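Local coordinates for protein EscN (Escherichia coli O127:H6, PDB 2OBL) that belongs to the type III secretion ATPases, P-loop proteins related to the alpha and beta subunits of ATP synthase, at residues Pro54-Val59 with Ser333-Thr338. The protein carries 1 engineered substitution. Sequence-based numbering, arbitrary orientation.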
loop_
_atom_site.group_PDB
_atom_site.type_symbol
_atom_site.label_atom_id
_atom_site.label_comp_id
_atom_site.label_asym_id
_atom_site.label_seq_id
_atom_site.Cartn_x
_atom_site.Cartn_y
_atom_site.Cartn_z
ATOM N N PRO A 54 -1.627 -15.945 2.002
ATOM C CA PRO A 54 -1.398 -14.857 1.052
ATOM C C PRO A 54 -2.543 -13.835 1.039
ATOM O O PRO A 54 -3.712 -14.197 1.254
ATOM C CB PRO A 54 -1.298 -15.573 -0.296
ATOM C CG PRO A 54 -2.028 -16.838 -0.126
ATOM C CD PRO A 54 -1.933 -17.223 1.331
ATOM N N PHE A 55 -2.191 -12.572 0.818
ATOM C CA PHE A 55 -3.177 -11.516 0.638
ATOM C C PHE A 55 -3.071 -11.055 -0.796
ATOM O O PHE A 55 -2.046 -10.500 -1.205
ATOM C CB PHE A 55 -2.919 -10.344 1.588
ATOM C CG PHE A 55 -3.928 -9.242 1.470
ATOM C CD1 PHE A 55 -5.152 -9.330 2.125
ATOM C CD2 PHE A 55 -3.664 -8.128 0.705
ATOM C CE1 PHE A 55 -6.097 -8.297 2.016
ATOM C CE2 PHE A 55 -4.598 -7.098 0.591
ATOM C CZ PHE A 55 -5.813 -7.192 1.239
ATOM N N ILE A 56 -4.118 -11.326 -1.568
ATOM C CA ILE A 56 -4.090 -11.097 -3.005
ATOM C C ILE A 56 -4.469 -9.647 -3.325
ATOM O O ILE A 56 -5.480 -9.143 -2.840
ATOM C CB ILE A 56 -5.032 -12.107 -3.729
ATOM C CG1 ILE A 56 -4.631 -13.539 -3.372
ATOM C CG2 ILE A 56 -5.005 -11.914 -5.235
ATOM C CD1 ILE A 56 -5.733 -14.560 -3.622
ATOM N N LEU A 57 -3.646 -8.974 -4.125
ATOM C CA LEU A 57 -3.898 -7.575 -4.487
ATOM C C LEU A 57 -4.558 -7.426 -5.863
ATOM O O LEU A 57 -5.162 -6.395 -6.168
ATOM C CB LEU A 57 -2.584 -6.780 -4.482
ATOM C CG LEU A 57 -1.859 -6.607 -3.145
ATOM C CD1 LEU A 57 -0.744 -5.572 -3.289
ATOM C CD2 LEU A 57 -2.813 -6.185 -2.054
ATOM N N GLY A 58 -4.402 -8.440 -6.701
ATOM C CA GLY A 58 -4.862 -8.355 -8.080
ATOM C C GLY A 58 -3.896 -7.533 -8.916
ATOM O O GLY A 58 -4.299 -6.869 -9.878
ATOM N N VAL A 59 -2.623 -7.551 -8.525
ATOM C CA VAL A 59 -1.555 -6.910 -9.278
ATOM C C VAL A 59 -0.507 -7.985 -9.532
ATOM O O VAL A 59 0.118 -8.484 -8.593
ATOM C CB VAL A 59 -0.915 -5.732 -8.488
ATOM C CG1 VAL A 59 0.216 -5.099 -9.290
ATOM C CG2 VAL A 59 -1.961 -4.685 -8.142
ATOM N N SER A 333 -6.577 -10.235 -13.620
ATOM C CA SER A 333 -5.852 -11.499 -13.439
ATOM C C SER A 333 -6.074 -12.112 -12.046
ATOM O O SER A 333 -5.695 -11.534 -11.033
ATOM C CB SER A 333 -4.352 -11.272 -13.683
ATOM O OG SER A 333 -3.636 -12.495 -13.717
ATOM N N SER A 334 -6.689 -13.288 -11.999
ATOM C CA SER A 334 -6.911 -13.977 -10.733
ATOM C C SER A 334 -5.583 -14.518 -10.198
ATOM O O SER A 334 -4.575 -14.545 -10.916
ATOM C CB SER A 334 -7.874 -15.143 -10.945
ATOM O OG SER A 334 -7.166 -16.225 -11.511
ATOM N N TYR A 335 -5.578 -14.957 -8.941
ATOM C CA TYR A 335 -4.348 -15.425 -8.330
ATOM C C TYR A 335 -3.911 -16.723 -8.994
ATOM O O TYR A 335 -2.729 -16.926 -9.267
ATOM C CB TYR A 335 -4.527 -15.596 -6.822
ATOM C CG TYR A 335 -3.244 -15.864 -6.054
ATOM C CD1 TYR A 335 -2.143 -15.013 -6.163
ATOM C CD2 TYR A 335 -3.144 -16.954 -5.202
ATOM C CE1 TYR A 335 -0.967 -15.264 -5.457
ATOM C CE2 TYR A 335 -1.977 -17.210 -4.487
ATOM C CZ TYR A 335 -0.893 -16.356 -4.617
ATOM O OH TYR A 335 0.260 -16.607 -3.902
ATOM N N GLU A 336 -4.873 -17.598 -9.270
ATOM C CA GLU A 336 -4.569 -18.801 -10.041
ATOM C C GLU A 336 -3.890 -18.432 -11.360
ATOM O O GLU A 336 -2.823 -18.949 -11.682
ATOM C CB GLU A 336 -5.833 -19.615 -10.296
ATOM C CG GLU A 336 -5.633 -20.755 -11.289
ATOM C CD GLU A 336 -6.899 -21.542 -11.542
ATOM O OE1 GLU A 336 -7.574 -21.283 -12.568
ATOM O OE2 GLU A 336 -7.225 -22.420 -10.713
ATOM N N LYS A 337 -4.493 -17.515 -12.107
ATOM C CA LYS A 337 -3.947 -17.119 -13.400
ATOM C C LYS A 337 -2.564 -16.494 -13.285
ATOM O O LYS A 337 -1.698 -16.728 -14.130
ATOM C CB LYS A 337 -4.885 -16.152 -14.120
ATOM C CG LYS A 337 -4.319 -15.641 -15.439
ATOM C CD LYS A 337 -5.420 -15.258 -16.420
ATOM C CE LYS A 337 -6.042 -13.920 -16.058
ATOM N NZ LYS A 337 -7.185 -13.614 -16.963
ATOM N N THR A 338 -2.374 -15.671 -12.252
ATOM C CA THR A 338 -1.091 -15.010 -12.027
ATOM C C THR A 338 0.030 -16.021 -11.847
ATOM O O THR A 338 1.095 -15.902 -12.456
ATOM C CB THR A 338 -1.159 -14.079 -10.801
ATOM O OG1 THR A 338 -1.993 -12.964 -11.122
ATOM C CG2 THR A 338 0.236 -13.556 -10.416
HETATM O O HOH W 1 -6.569 -8.634 -11.486
#
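S333 meets G58 through backbone and solvent. Its carbonyl O lies 4.4 Å from G58 CA, while a water accepts from S333 N at 2.7 Å and donates to G58 O at 3.3 Å, bridging the two segments. The S333 hydroxyl turns instead to T338 OG1, 3.1 Å away, joining the segment's entry to the first turn of helix 335-345. S334 is the N-cap of that helix: its OG accepts a hydrogen bond from K337 N, nearly straight (3.0 Å, 168°), and its carbonyl accepts from T338 N. This C-terminal helix, within the T3SS EscN ATPase C-terminal region, packs its first turn against the segment leading from strand 54-55 into helix 60-65 of the nucleotide-binding domain of the ATP synthase alpha/beta family. Y335 supplies most of the apolar contact. The chi1 of -171° carries the ring of Y335 away from its own backbone N and along 54-59 toward P54, and I56 lies over one face. I56 CG1 makes a CH-pi contact 4.1 Å from the ring centroid, offset toward the rim, and CD1 reaches back to Y335 CB at 3.6 Å. At the far end of the phenol, P54 CB approaches Y335 OH at 4.1 Å, a loose contact. T338, one turn on, points its CB toward 54-59 and touches R60 of helix 60-65, as S333 does.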